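G-protein interacting protein 1 (Dictyostelium discoideum, PDB 5Z1N) probably binds heterotrimeric G proteins through their beta-gamma subunits and holds them in the cytosol during chemotaxis, its C-terminal helical domain enclosing phospholipid chains. Local coordinates at residues D66-D77 and I155-L166; A105-L113 and I122-A130. All coordinates share one frame; numbering follows the deposited sequence.

From the N terminus the chain runs through helices 12-28 and 31-53 before reaching helix 59-81, which supplies the first half of contact 1. Helix 92-113 follows and packs back on it, Ala68 against Ala105, so that the two contacts touch although their centres lie about 18 Å apart. Contact 2 then closes a short loop, joining helix 92-113 to helix 119-132 across a link of only a few residues. The chain continues through helices 135-144 and 151-158 to its C-terminal tail, where contact 1 closes the long loop within which contact 2 is nested. Both contacts contribute residues to the pocket of the phosphatidylethanolamine and touch its acyl chains.

Contact 1: residues D66-D77 and I155-L166; sequences DRALRDGFNHLD and ISALNKYTQIEL. With PEF (di-palmitoyl-3-sn-phosphatidylethanolamine), chain B; LHG (1,2-dipalmitoyl-phosphatidyl-glycerole), chain C.
Asp66 with Leu166, Arg70 with Thr162 and Asp77 with Asn159 make the polar part of the contact between helix 59-81 and the C-terminal tail. OD1 of Asp66 accepts the backbone N of Leu166 at 2.5 Å, nearly straight (173°), on the syn side but tilted out of the carboxylate plane; so short a length is doubtful. OD2 takes both NE and NH2 of Arg70, each at 3.0 Å and from the same face of the carboxylate. This side-on salt bridge fixes the rotation of the guanidinium and leaves NH1 directed at Thr162 O, 2.9 Å away, met in the guanidinium plane but from above the carbonyl plane. The bend at chi3 (-75°) lets the arginine reach both partners, with Glu165 N over one face of its head. At the other end, Asn159 ND2 donates to Asp77 OD2 at 2.9 Å from above the carboxylate, the two planes being 82° apart.

The fold is the helical TNFAIP8-like domain, whose interior here receives the lipid chains; the tail follows helix 59-81 after a type I turn from Leu158 to Tyr161 and brings Leu166 to the pocket.

Apolar contacts lie between these polar ends. Leu158 CD2 sits over the centre of the Phe73 ring, 3.9 Å from the centroid, a CH-pi contact on the face opposite Leu69 O. Leu166 CD1 packs on Leu69 CB and approaches the same ring obliquely, while Thr162 CG2 touches Phe73 CB and Ile155 CD1 meets Leu76 CB.

Against the phosphatidylethanolamine, Leu69 CD1 lies 3.6 Å from C39 of one acyl chain and Leu76 CD1 3.8 Å from C22 of the other, Leu166 CB packs on C35, and the Tyr161 ring lays one face against C31 and C32.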
loop_
_atom_site.group_PDB
_atom_site.type_symbol
_atom_site.label_atom_id
_atom_site.label_comp_id
_atom_site.label_asym_id
_atom_site.label_seq_id
_atom_site.Cartn_x
_atom_site.Cartn_y
_atom_site.Cartn_z
ATOM N N ASP A 66 -5.539 -9.145 -4.557
ATOM C CA ASP A 66 -4.256 -9.349 -5.217
ATOM C C ASP A 66 -4.198 -8.575 -6.525
ATOM O O ASP A 66 -3.379 -7.659 -6.695
ATOM C CB ASP A 66 -4.038 -10.846 -5.451
ATOM C CG ASP A 66 -2.876 -11.129 -6.373
ATOM O OD1 ASP A 66 -1.721 -10.988 -5.930
ATOM O OD2 ASP A 66 -3.118 -11.499 -7.541
ATOM N N ARG A 67 -5.118 -8.897 -7.438
ATOM C CA ARG A 67 -5.161 -8.218 -8.728
ATOM C C ARG A 67 -5.174 -6.707 -8.549
ATOM O O ARG A 67 -4.368 -5.989 -9.157
ATOM C CB ARG A 67 -6.386 -8.679 -9.520
ATOM C CG ARG A 67 -6.161 -9.956 -10.311
ATOM C CD ARG A 67 -7.325 -10.240 -11.250
ATOM N NE ARG A 67 -8.310 -11.134 -10.648
ATOM C CZ ARG A 67 -8.218 -12.460 -10.651
ATOM N NH1 ARG A 67 -9.162 -13.193 -10.078
ATOM N NH2 ARG A 67 -7.180 -13.054 -11.226
ATOM N N ALA A 68 -6.063 -6.207 -7.682
ATOM C CA ALA A 68 -6.164 -4.764 -7.509
ATOM C C ALA A 68 -4.819 -4.187 -7.098
ATOM O O ALA A 68 -4.308 -3.253 -7.732
ATOM C CB ALA A 68 -7.242 -4.425 -6.480
ATOM N N LEU A 69 -4.192 -4.793 -6.087
ATOM C CA LEU A 69 -2.909 -4.289 -5.621
ATOM C C LEU A 69 -1.910 -4.269 -6.764
ATOM O O LEU A 69 -1.243 -3.256 -7.006
ATOM C CB LEU A 69 -2.395 -5.141 -4.462
ATOM C CG LEU A 69 -3.120 -4.961 -3.129
ATOM C CD1 LEU A 69 -2.583 -5.946 -2.106
ATOM C CD2 LEU A 69 -2.978 -3.530 -2.627
ATOM N N ARG A 70 -1.855 -5.359 -7.532
ATOM C CA ARG A 70 -0.868 -5.417 -8.599
ATOM C C ARG A 70 -1.142 -4.335 -9.629
ATOM O O ARG A 70 -0.222 -3.613 -10.037
ATOM C CB ARG A 70 -0.843 -6.818 -9.211
ATOM C CG ARG A 70 -0.223 -7.829 -8.245
ATOM C CD ARG A 70 0.111 -9.153 -8.889
ATOM N NE ARG A 70 -1.074 -9.968 -9.129
ATOM C CZ ARG A 70 -1.463 -10.375 -10.332
ATOM N NH1 ARG A 70 -0.756 -10.044 -11.405
ATOM N NH2 ARG A 70 -2.552 -11.118 -10.464
ATOM N N ASP A 71 -2.423 -4.127 -9.968
ATOM C CA ASP A 71 -2.769 -3.021 -10.853
ATOM C C ASP A 71 -2.212 -1.721 -10.302
ATOM O O ASP A 71 -1.479 -0.998 -10.990
ATOM C CB ASP A 71 -4.285 -2.920 -11.022
ATOM C CG ASP A 71 -4.824 -3.878 -12.059
ATOM O OD1 ASP A 71 -6.031 -4.185 -11.999
ATOM O OD2 ASP A 71 -4.044 -4.326 -12.929
ATOM N N GLY A 72 -2.500 -1.446 -9.025
ATOM C CA GLY A 72 -1.980 -0.241 -8.407
ATOM C C GLY A 72 -0.480 -0.148 -8.552
ATOM O O GLY A 72 0.045 0.839 -9.079
ATOM N N PHE A 73 0.224 -1.219 -8.157
ATOM C CA PHE A 73 1.679 -1.200 -8.229
ATOM C C PHE A 73 2.122 -0.892 -9.649
ATOM O O PHE A 73 2.957 -0.001 -9.877
ATOM C CB PHE A 73 2.257 -2.543 -7.768
ATOM C CG PHE A 73 1.969 -2.883 -6.326
ATOM C CD1 PHE A 73 1.497 -1.924 -5.444
ATOM C CD2 PHE A 73 2.190 -4.171 -5.851
ATOM C CE1 PHE A 73 1.239 -2.243 -4.118
ATOM C CE2 PHE A 73 1.935 -4.494 -4.528
ATOM C CZ PHE A 73 1.458 -3.527 -3.661
ATOM N N ASN A 74 1.480 -1.547 -10.620
ATOM C CA ASN A 74 1.887 -1.393 -12.007
ATOM C C ASN A 74 1.781 0.063 -12.425
ATOM O O ASN A 74 2.720 0.626 -13.002
ATOM C CB ASN A 74 1.023 -2.287 -12.893
ATOM C CG ASN A 74 1.587 -2.455 -14.285
ATOM O OD1 ASN A 74 2.798 -2.404 -14.498
ATOM N ND2 ASN A 74 0.697 -2.658 -15.249
ATOM N N HIS A 75 0.666 0.714 -12.073
ATOM C CA HIS A 75 0.485 2.093 -12.513
ATOM C C HIS A 75 1.502 2.997 -11.842
ATOM O O HIS A 75 2.082 3.879 -12.492
ATOM C CB HIS A 75 -0.946 2.558 -12.247
ATOM C CG HIS A 75 -1.957 1.912 -13.140
ATOM N ND1 HIS A 75 -2.045 2.197 -14.485
ATOM C CD2 HIS A 75 -2.927 1.003 -12.883
ATOM C CE1 HIS A 75 -3.021 1.487 -15.021
ATOM N NE2 HIS A 75 -3.574 0.755 -14.070
ATOM N N LEU A 76 1.785 2.745 -10.561
ATOM C CA LEU A 76 2.837 3.508 -9.906
ATOM C C LEU A 76 4.154 3.313 -10.641
ATOM O O LEU A 76 4.857 4.288 -10.943
ATOM C CB LEU A 76 2.950 3.099 -8.439
ATOM C CG LEU A 76 1.770 3.525 -7.558
ATOM C CD1 LEU A 76 1.855 2.860 -6.196
ATOM C CD2 LEU A 76 1.725 5.041 -7.408
ATOM N N ASP A 77 4.455 2.064 -11.019
ATOM C CA ASP A 77 5.667 1.807 -11.787
ATOM C C ASP A 77 5.667 2.632 -13.064
ATOM O O ASP A 77 6.649 3.322 -13.369
ATOM C CB ASP A 77 5.797 0.318 -12.094
ATOM C CG ASP A 77 7.130 -0.028 -12.727
ATOM O OD1 ASP A 77 7.126 -0.680 -13.791
ATOM O OD2 ASP A 77 8.177 0.365 -12.168
ATOM N N ILE A 155 9.349 1.866 -5.186
ATOM C CA ILE A 155 8.791 1.451 -6.469
ATOM C C ILE A 155 9.572 0.275 -7.036
ATOM O O ILE A 155 8.991 -0.674 -7.573
ATOM C CB ILE A 155 8.757 2.630 -7.456
ATOM C CG1 ILE A 155 7.948 3.791 -6.874
ATOM C CG2 ILE A 155 8.180 2.175 -8.790
ATOM C CD1 ILE A 155 6.548 3.404 -6.430
ATOM N N SER A 156 10.900 0.313 -6.921
ATOM C CA SER A 156 11.719 -0.773 -7.439
ATOM C C SER A 156 11.526 -2.061 -6.650
ATOM O O SER A 156 11.824 -3.140 -7.171
ATOM C CB SER A 156 13.195 -0.372 -7.443
ATOM O OG SER A 156 13.708 -0.310 -6.125
ATOM N N ALA A 157 11.042 -1.977 -5.408
ATOM C CA ALA A 157 10.660 -3.200 -4.714
ATOM C C ALA A 157 9.255 -3.652 -5.094
ATOM O O ALA A 157 8.983 -4.857 -5.129
ATOM C CB ALA A 157 10.764 -3.005 -3.202
ATOM N N LEU A 158 8.363 -2.707 -5.404
ATOM C CA LEU A 158 6.976 -3.043 -5.712
ATOM C C LEU A 158 6.818 -3.625 -7.112
ATOM O O LEU A 158 6.001 -4.530 -7.321
ATOM C CB LEU A 158 6.096 -1.801 -5.564
ATOM C CG LEU A 158 5.803 -1.318 -4.142
ATOM C CD1 LEU A 158 4.891 -0.103 -4.179
ATOM C CD2 LEU A 158 5.193 -2.436 -3.310
ATOM N N ASN A 159 7.575 -3.117 -8.085
ATOM C CA ASN A 159 7.354 -3.487 -9.478
ATOM C C ASN A 159 7.854 -4.885 -9.813
ATOM O O ASN A 159 7.626 -5.354 -10.932
ATOM C CB ASN A 159 8.000 -2.455 -10.416
ATOM C CG ASN A 159 9.514 -2.367 -10.267
ATOM O OD1 ASN A 159 10.135 -3.146 -9.546
ATOM N ND2 ASN A 159 10.113 -1.406 -10.965
ATOM N N LYS A 160 8.530 -5.556 -8.881
ATOM C CA LYS A 160 8.901 -6.946 -9.106
ATOM C C LYS A 160 7.707 -7.878 -8.969
ATOM O O LYS A 160 7.751 -9.004 -9.477
ATOM C CB LYS A 160 9.999 -7.370 -8.125
ATOM C CG LYS A 160 11.156 -6.394 -8.001
ATOM C CD LYS A 160 11.856 -6.179 -9.334
ATOM C CE LYS A 160 13.125 -5.347 -9.165
ATOM N NZ LYS A 160 12.977 -3.960 -9.701
ATOM N N TYR A 161 6.638 -7.424 -8.316
ATOM C CA TYR A 161 5.527 -8.280 -7.927
ATOM C C TYR A 161 4.292 -8.126 -8.809
ATOM O O TYR A 161 3.271 -8.759 -8.525
ATOM C CB TYR A 161 5.147 -7.996 -6.470
ATOM C CG TYR A 161 6.213 -8.393 -5.479
ATOM C CD1 TYR A 161 6.336 -9.709 -5.056
ATOM C CD2 TYR A 161 7.099 -7.453 -4.970
ATOM C CE1 TYR A 161 7.311 -10.081 -4.151
ATOM C CE2 TYR A 161 8.080 -7.816 -4.064
ATOM C CZ TYR A 161 8.182 -9.132 -3.662
ATOM O OH TYR A 161 9.151 -9.503 -2.759
ATOM N N THR A 162 4.358 -7.325 -9.874
ATOM C CA THR A 162 3.151 -7.006 -10.628
ATOM C C THR A 162 2.631 -8.179 -11.457
ATOM O O THR A 162 1.434 -8.219 -11.762
ATOM C CB THR A 162 3.405 -5.809 -11.546
ATOM O OG1 THR A 162 4.500 -6.104 -12.421
ATOM C CG2 THR A 162 3.737 -4.570 -10.728
ATOM N N GLN A 163 3.488 -9.130 -11.825
ATOM C CA GLN A 163 3.095 -10.187 -12.751
ATOM C C GLN A 163 2.822 -11.523 -12.077
ATOM O O GLN A 163 2.354 -12.449 -12.748
ATOM C CB GLN A 163 4.172 -10.378 -13.825
ATOM C CG GLN A 163 4.603 -9.089 -14.494
ATOM C CD GLN A 163 4.960 -9.281 -15.951
ATOM O OE1 GLN A 163 6.115 -9.531 -16.293
ATOM N NE2 GLN A 163 3.962 -9.172 -16.822
ATOM N N ILE A 164 3.097 -11.651 -10.783
ATOM C CA ILE A 164 2.910 -12.896 -10.050
ATOM C C ILE A 164 1.974 -12.626 -8.881
ATOM O O ILE A 164 2.022 -11.547 -8.279
ATOM C CB ILE A 164 4.259 -13.466 -9.560
ATOM C CG1 ILE A 164 4.056 -14.742 -8.739
ATOM C CG2 ILE A 164 5.015 -12.427 -8.742
ATOM C CD1 ILE A 164 5.339 -15.275 -8.125
ATOM N N GLU A 165 1.112 -13.598 -8.576
ATOM C CA GLU A 165 0.207 -13.482 -7.437
ATOM C C GLU A 165 0.977 -13.138 -6.169
ATOM O O GLU A 165 2.022 -13.729 -5.879
ATOM C CB GLU A 165 -0.566 -14.787 -7.238
ATOM C CG GLU A 165 -1.480 -15.171 -8.385
ATOM C CD GLU A 165 -2.048 -16.566 -8.217
ATOM O OE1 GLU A 165 -1.296 -17.462 -7.776
ATOM O OE2 GLU A 165 -3.243 -16.766 -8.518
ATOM N N LEU A 166 0.452 -12.174 -5.411
ATOM C CA LEU A 166 1.148 -11.715 -4.214
ATOM C C LEU A 166 1.133 -12.774 -3.118
ATOM O O LEU A 166 2.135 -12.963 -2.419
ATOM C CB LEU A 166 0.524 -10.411 -3.712
ATOM C CG LEU A 166 0.624 -9.200 -4.642
ATOM C CD1 LEU A 166 -0.075 -7.998 -4.031
ATOM C CD2 LEU A 166 2.072 -8.880 -4.945
HETATM C C2 PEF B . 5.092 -10.774 3.126
HETATM C C1 PEF B . 4.265 -12.025 2.852
HETATM N N PEF B . 4.973 -16.030 -1.472
HETATM C C3 PEF B . 6.445 -10.836 2.435
HETATM C C4 PEF B . 3.531 -15.028 0.195
HETATM C C5 PEF B . 3.677 -16.139 -0.837
HETATM C C10 PEF B . 4.454 -8.496 3.450
HETATM C C11 PEF B . 3.543 -7.327 3.172
HETATM C C12 PEF B . 4.316 -6.021 3.023
HETATM C C13 PEF B . 3.372 -4.980 2.431
HETATM C C14 PEF B . 3.965 -3.577 2.373
HETATM C C15 PEF B . 3.099 -2.715 1.458
HETATM C C16 PEF B . 3.552 -1.263 1.436
HETATM C C17 PEF B . 2.954 -0.509 0.250
HETATM C C18 PEF B . 1.464 -0.785 0.085
HETATM C C19 PEF B . 0.714 0.465 -0.367
HETATM C C20 PEF B . 1.366 1.126 -1.578
HETATM C C21 PEF B . 1.583 2.613 -1.322
HETATM C C22 PEF B . 2.350 3.270 -2.464
HETATM C C23 PEF B . 2.899 4.631 -2.044
HETATM C C24 PEF B . 3.556 5.337 -3.223
HETATM C C25 PEF B . 4.256 6.604 -2.785
HETATM C C30 PEF B . 6.502 -9.254 0.533
HETATM C C31 PEF B . 6.313 -8.951 -0.934
HETATM C C32 PEF B . 5.005 -8.199 -1.143
HETATM C C33 PEF B . 3.799 -9.101 -0.913
HETATM C C34 PEF B . 2.594 -8.286 -0.460
HETATM C C35 PEF B . 1.330 -9.140 -0.423
HETATM C C36 PEF B . 0.302 -8.564 0.545
HETATM C C37 PEF B . -1.100 -9.097 0.271
HETATM C C38 PEF B . -2.071 -8.657 1.363
HETATM C C39 PEF B . -3.299 -7.969 0.776
HETATM C C40 PEF B . -4.297 -7.562 1.857
HETATM C C41 PEF B . -3.691 -6.586 2.860
HETATM C C42 PEF B . -3.288 -5.266 2.207
HETATM C C43 PEF B . -2.872 -4.248 3.262
HETATM C C44 PEF B . -2.427 -2.935 2.631
HETATM C C45 PEF B . -2.236 -1.871 3.691
HETATM O O4 PEF B . 5.247 -8.483 4.375
HETATM O O5 PEF B . 6.862 -8.385 1.311
HETATM O O2 PEF B . 4.380 -9.666 2.593
HETATM O O3 PEF B . 6.235 -10.584 1.049
HETATM O O1P PEF B . 5.363 -15.567 3.397
HETATM O O2P PEF B . 3.014 -14.549 2.794
HETATM O O3P PEF B . 5.119 -13.143 2.648
HETATM O O4P PEF B . 4.693 -14.970 1.021
HETATM P P PEF B . 4.503 -14.629 2.577
HETATM O O1 LHG C . 2.016 -16.801 0.010
HETATM C C1 LHG C . 3.295 -16.867 -0.631
HETATM C C2 LHG C . 3.714 -15.480 -1.105
HETATM O O2 LHG C . 5.028 -15.544 -1.667
HETATM C C3 LHG C . 3.727 -14.520 0.076
#

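Contact 2: residues A105-L113 and I122-A130; sequences AEQETVTLL and IQLIRNTFA. With PEF (di-palmitoyl-3-sn-phosphatidylethanolamine), chain B.
The Phe129 ring lies with one face on the backbone of helix 92-113: Glu106 CA stands 3.9 Å from its centroid, 16° off the normal, in a CH-pi contact. Ile125 O lies at the ring's edge, in its plane. CE1 touches Ala105 CB at 3.8 Å, and C44 of the phosphatidylethanolamine, 3.5 Å from CZ, and Thr109 OG1 approach the ring obliquely. Were Phe129 replaced by an alanine, the ring's cover over Glu106 CA would be lost and a gap is likely to open between Ala105, Thr109 and the end of the acyl chain.

The extended Glu106, with CG anti to the backbone N (chi1 178°), runs antiparallel alongside the Phe129 side chain, its CB 3.5 Å from Phe129 CB. Its OE2 rests against CA and CB of Arg126, whose guanidinium turns instead over Gln123 CA; OE1 forms a salt bridge with Lys103.

Ile125 is a knob in the hole formed by Glu106, Thr109, Val110 and Leu113. Its CG2 branch meets Val110 CG2, and its CD1 lies 3.7 Å from Leu113 CD1; Ile122 CG2 extends the seam by packing on Val110 CG1.

The two segments form an antiparallel helical hairpin, their axes 9.5 Å apart at 162°. Helix 59-81 touches helix 92-113 through Val65 on Thr109, whereas helix 31-53 meets both partners, at Leu113 and at Leu124.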
loop_
_atom_site.group_PDB
_atom_site.type_symbol
_atom_site.label_atom_id
_atom_site.label_comp_id
_atom_site.label_asym_id
_atom_site.label_seq_id
_atom_site.Cartn_x
_atom_site.Cartn_y
_atom_site.Cartn_z
ATOM N N ALA A 105 -8.759 -2.226 -4.199
ATOM C CA ALA A 105 -8.156 -3.039 -3.150
ATOM C C ALA A 105 -8.788 -2.720 -1.805
ATOM O O ALA A 105 -9.198 -3.627 -1.067
ATOM C CB ALA A 105 -6.643 -2.821 -3.107
ATOM N N GLU A 106 -8.947 -1.424 -1.511
ATOM C CA GLU A 106 -9.577 -1.013 -0.264
ATOM C C GLU A 106 -10.899 -1.741 -0.081
ATOM O O GLU A 106 -11.088 -2.498 0.881
ATOM C CB GLU A 106 -9.789 0.503 -0.250
ATOM C CG GLU A 106 -10.500 1.014 1.003
ATOM C CD GLU A 106 -10.808 2.498 0.946
ATOM O OE1 GLU A 106 -10.092 3.232 0.232
ATOM O OE2 GLU A 106 -11.768 2.931 1.613
ATOM N N GLN A 107 -11.793 -1.591 -1.063
ATOM C CA GLN A 107 -13.117 -2.175 -0.929
ATOM C C GLN A 107 -13.016 -3.672 -0.700
ATOM O O GLN A 107 -13.632 -4.213 0.230
ATOM C CB GLN A 107 -13.948 -1.850 -2.168
ATOM C CG GLN A 107 -14.233 -0.358 -2.303
ATOM C CD GLN A 107 -14.848 0.014 -3.634
ATOM O OE1 GLN A 107 -14.738 -0.726 -4.612
ATOM N NE2 GLN A 107 -15.498 1.170 -3.681
ATOM N N GLU A 108 -12.156 -4.345 -1.465
ATOM C CA GLU A 108 -12.124 -5.791 -1.334
ATOM C C GLU A 108 -11.511 -6.194 -0.006
ATOM O O GLU A 108 -11.990 -7.143 0.631
ATOM C CB GLU A 108 -11.389 -6.416 -2.515
ATOM C CG GLU A 108 -12.178 -6.310 -3.812
ATOM C CD GLU A 108 -13.635 -6.723 -3.647
ATOM O OE1 GLU A 108 -13.902 -7.756 -2.996
ATOM O OE2 GLU A 108 -14.519 -6.005 -4.166
ATOM N N THR A 109 -10.519 -5.439 0.473
ATOM C CA THR A 109 -9.980 -5.752 1.787
ATOM C C THR A 109 -11.066 -5.601 2.841
ATOM O O THR A 109 -11.214 -6.464 3.717
ATOM C CB THR A 109 -8.772 -4.869 2.099
ATOM O OG1 THR A 109 -7.752 -5.105 1.123
ATOM C CG2 THR A 109 -8.207 -5.203 3.478
ATOM N N VAL A 110 -11.890 -4.554 2.722
ATOM C CA VAL A 110 -13.004 -4.395 3.649
ATOM C C VAL A 110 -13.888 -5.631 3.594
ATOM O O VAL A 110 -14.190 -6.254 4.622
ATOM C CB VAL A 110 -13.793 -3.113 3.328
ATOM C CG1 VAL A 110 -15.172 -3.156 3.973
ATOM C CG2 VAL A 110 -13.024 -1.885 3.806
ATOM N N THR A 111 -14.238 -6.054 2.377
ATOM C CA THR A 111 -15.094 -7.221 2.239
ATOM C C THR A 111 -14.420 -8.445 2.837
ATOM O O THR A 111 -15.071 -9.268 3.491
ATOM C CB THR A 111 -15.436 -7.444 0.767
ATOM O OG1 THR A 111 -16.215 -6.337 0.294
ATOM C CG2 THR A 111 -16.226 -8.737 0.586
ATOM N N LEU A 112 -13.099 -8.541 2.684
ATOM C CA LEU A 112 -12.393 -9.702 3.202
ATOM C C LEU A 112 -12.444 -9.747 4.721
ATOM O O LEU A 112 -12.526 -10.829 5.312
ATOM C CB LEU A 112 -10.945 -9.692 2.719
ATOM C CG LEU A 112 -10.222 -11.035 2.713
ATOM C CD1 LEU A 112 -10.923 -12.009 1.784
ATOM C CD2 LEU A 112 -8.771 -10.846 2.304
ATOM N N LEU A 113 -12.407 -8.587 5.377
ATOM C CA LEU A 113 -12.167 -8.568 6.812
ATOM C C LEU A 113 -13.407 -8.225 7.618
ATOM O O LEU A 113 -13.341 -8.201 8.854
ATOM C CB LEU A 113 -11.029 -7.597 7.145
ATOM C CG LEU A 113 -9.658 -8.121 6.704
ATOM C CD1 LEU A 113 -8.567 -7.090 6.938
ATOM C CD2 LEU A 113 -9.327 -9.437 7.406
ATOM N N ILE A 122 -12.672 -1.714 10.540
ATOM C CA ILE A 122 -13.031 -1.555 9.133
ATOM C C ILE A 122 -12.805 -0.110 8.699
ATOM O O ILE A 122 -12.232 0.158 7.630
ATOM C CB ILE A 122 -14.486 -2.005 8.901
ATOM C CG1 ILE A 122 -14.647 -3.492 9.227
ATOM C CG2 ILE A 122 -14.929 -1.701 7.475
ATOM C CD1 ILE A 122 -13.939 -4.424 8.249
ATOM N N GLN A 123 -13.239 0.845 9.530
ATOM C CA GLN A 123 -12.938 2.247 9.260
ATOM C C GLN A 123 -11.435 2.477 9.214
ATOM O O GLN A 123 -10.951 3.305 8.435
ATOM C CB GLN A 123 -13.578 3.147 10.317
ATOM C CG GLN A 123 -13.310 4.637 10.096
ATOM C CD GLN A 123 -13.803 5.514 11.241
ATOM O OE1 GLN A 123 -13.406 5.340 12.396
ATOM N NE2 GLN A 123 -14.671 6.468 10.921
ATOM N N LEU A 124 -10.682 1.758 10.048
ATOM C CA LEU A 124 -9.226 1.843 9.981
ATOM C C LEU A 124 -8.716 1.407 8.612
ATOM O O LEU A 124 -7.834 2.058 8.035
ATOM C CB LEU A 124 -8.605 0.995 11.093
ATOM C CG LEU A 124 -7.084 0.976 11.264
ATOM C CD1 LEU A 124 -6.734 0.868 12.741
ATOM C CD2 LEU A 124 -6.443 -0.170 10.482
ATOM N N ILE A 125 -9.257 0.309 8.075
ATOM C CA ILE A 125 -8.897 -0.101 6.719
ATOM C C ILE A 125 -9.168 1.030 5.737
ATOM O O ILE A 125 -8.311 1.384 4.912
ATOM C CB ILE A 125 -9.660 -1.374 6.316
ATOM C CG1 ILE A 125 -9.281 -2.543 7.219
ATOM C CG2 ILE A 125 -9.381 -1.715 4.855
ATOM C CD1 ILE A 125 -10.143 -3.753 6.999
ATOM N N ARG A 126 -10.365 1.624 5.822
ATOM C CA ARG A 126 -10.742 2.681 4.886
ATOM C C ARG A 126 -9.793 3.872 4.971
ATOM O O ARG A 126 -9.343 4.393 3.945
ATOM C CB ARG A 126 -12.183 3.128 5.144
ATOM C CG ARG A 126 -13.232 2.094 4.766
ATOM C CD ARG A 126 -14.610 2.729 4.627
ATOM N NE ARG A 126 -14.958 3.529 5.799
ATOM C CZ ARG A 126 -15.651 3.073 6.837
ATOM N NH1 ARG A 126 -16.079 1.814 6.852
ATOM N NH2 ARG A 126 -15.916 3.875 7.862
ATOM N N ASN A 127 -9.488 4.327 6.190
ATOM C CA ASN A 127 -8.617 5.491 6.347
ATOM C C ASN A 127 -7.207 5.195 5.856
ATOM O O ASN A 127 -6.572 6.044 5.213
ATOM C CB ASN A 127 -8.580 5.931 7.810
ATOM C CG ASN A 127 -9.857 6.614 8.248
ATOM O OD1 ASN A 127 -10.604 7.147 7.427
ATOM N ND2 ASN A 127 -10.109 6.612 9.552
ATOM N N THR A 128 -6.705 3.994 6.150
ATOM C CA THR A 128 -5.353 3.637 5.742
ATOM C C THR A 128 -5.235 3.601 4.225
ATOM O O THR A 128 -4.351 4.245 3.644
ATOM C CB THR A 128 -4.968 2.293 6.355
ATOM O OG1 THR A 128 -5.050 2.391 7.780
ATOM C CG2 THR A 128 -3.553 1.906 5.960
ATOM N N PHE A 129 -6.132 2.864 3.561
ATOM C CA PHE A 129 -6.092 2.804 2.102
ATOM C C PHE A 129 -6.371 4.161 1.475
ATOM O O PHE A 129 -5.825 4.480 0.413
ATOM C CB PHE A 129 -7.102 1.782 1.583
ATOM C CG PHE A 129 -6.557 0.388 1.450
ATOM C CD1 PHE A 129 -5.945 -0.020 0.277
ATOM C CD2 PHE A 129 -6.684 -0.522 2.484
ATOM C CE1 PHE A 129 -5.451 -1.305 0.148
ATOM C CE2 PHE A 129 -6.192 -1.808 2.362
ATOM C CZ PHE A 129 -5.578 -2.201 1.192
ATOM N N ALA A 130 -7.226 4.967 2.104
ATOM C CA ALA A 130 -7.549 6.273 1.548
ATOM C C ALA A 130 -6.341 7.195 1.588
ATOM O O ALA A 130 -6.133 7.994 0.670
ATOM C CB ALA A 130 -8.723 6.896 2.301
HETATM C C2 PEF B . 5.092 -10.774 3.126
HETATM C C1 PEF B . 4.265 -12.025 2.852
HETATM N N PEF B . 4.973 -16.030 -1.472
HETATM C C3 PEF B . 6.445 -10.836 2.435
HETATM C C4 PEF B . 3.531 -15.028 0.195
HETATM C C5 PEF B . 3.677 -16.139 -0.837
HETATM C C10 PEF B . 4.454 -8.496 3.450
HETATM C C11 PEF B . 3.543 -7.327 3.172
HETATM C C12 PEF B . 4.316 -6.021 3.023
HETATM C C13 PEF B . 3.372 -4.980 2.431
HETATM C C14 PEF B . 3.965 -3.577 2.373
HETATM C C15 PEF B . 3.099 -2.715 1.458
HETATM C C16 PEF B . 3.552 -1.263 1.436
HETATM C C17 PEF B . 2.954 -0.509 0.250
HETATM C C18 PEF B . 1.464 -0.785 0.085
HETATM C C19 PEF B . 0.714 0.465 -0.367
HETATM C C20 PEF B . 1.366 1.126 -1.578
HETATM C C21 PEF B . 1.583 2.613 -1.322
HETATM C C22 PEF B . 2.350 3.270 -2.464
HETATM C C23 PEF B . 2.899 4.631 -2.044
HETATM C C24 PEF B . 3.556 5.337 -3.223
HETATM C C25 PEF B . 4.256 6.604 -2.785
HETATM C C30 PEF B . 6.502 -9.254 0.533
HETATM C C31 PEF B . 6.313 -8.951 -0.934
HETATM C C32 PEF B . 5.005 -8.199 -1.143
HETATM C C33 PEF B . 3.799 -9.101 -0.913
HETATM C C34 PEF B . 2.594 -8.286 -0.460
HETATM C C35 PEF B . 1.330 -9.140 -0.423
HETATM C C36 PEF B . 0.302 -8.564 0.545
HETATM C C37 PEF B . -1.100 -9.097 0.271
HETATM C C38 PEF B . -2.071 -8.657 1.363
HETATM C C39 PEF B . -3.299 -7.969 0.776
HETATM C C40 PEF B . -4.297 -7.562 1.857
HETATM C C41 PEF B . -3.691 -6.586 2.860
HETATM C C42 PEF B . -3.288 -5.266 2.207
HETATM C C43 PEF B . -2.872 -4.248 3.262
HETATM C C44 PEF B . -2.427 -2.935 2.631
HETATM C C45 PEF B . -2.236 -1.871 3.691
HETATM O O4 PEF B . 5.247 -8.483 4.375
HETATM O O5 PEF B . 6.862 -8.385 1.311
HETATM O O2 PEF B . 4.380 -9.666 2.593
HETATM O O3 PEF B . 6.235 -10.584 1.049
HETATM O O1P PEF B . 5.363 -15.567 3.397
HETATM O O2P PEF B . 3.014 -14.549 2.794
HETATM O O3P PEF B . 5.119 -13.143 2.648
HETATM O O4P PEF B . 4.693 -14.970 1.021
HETATM P P PEF B . 4.503 -14.629 2.577
HETATM O O HOH W 1 -7.780 3.831 -1.427
#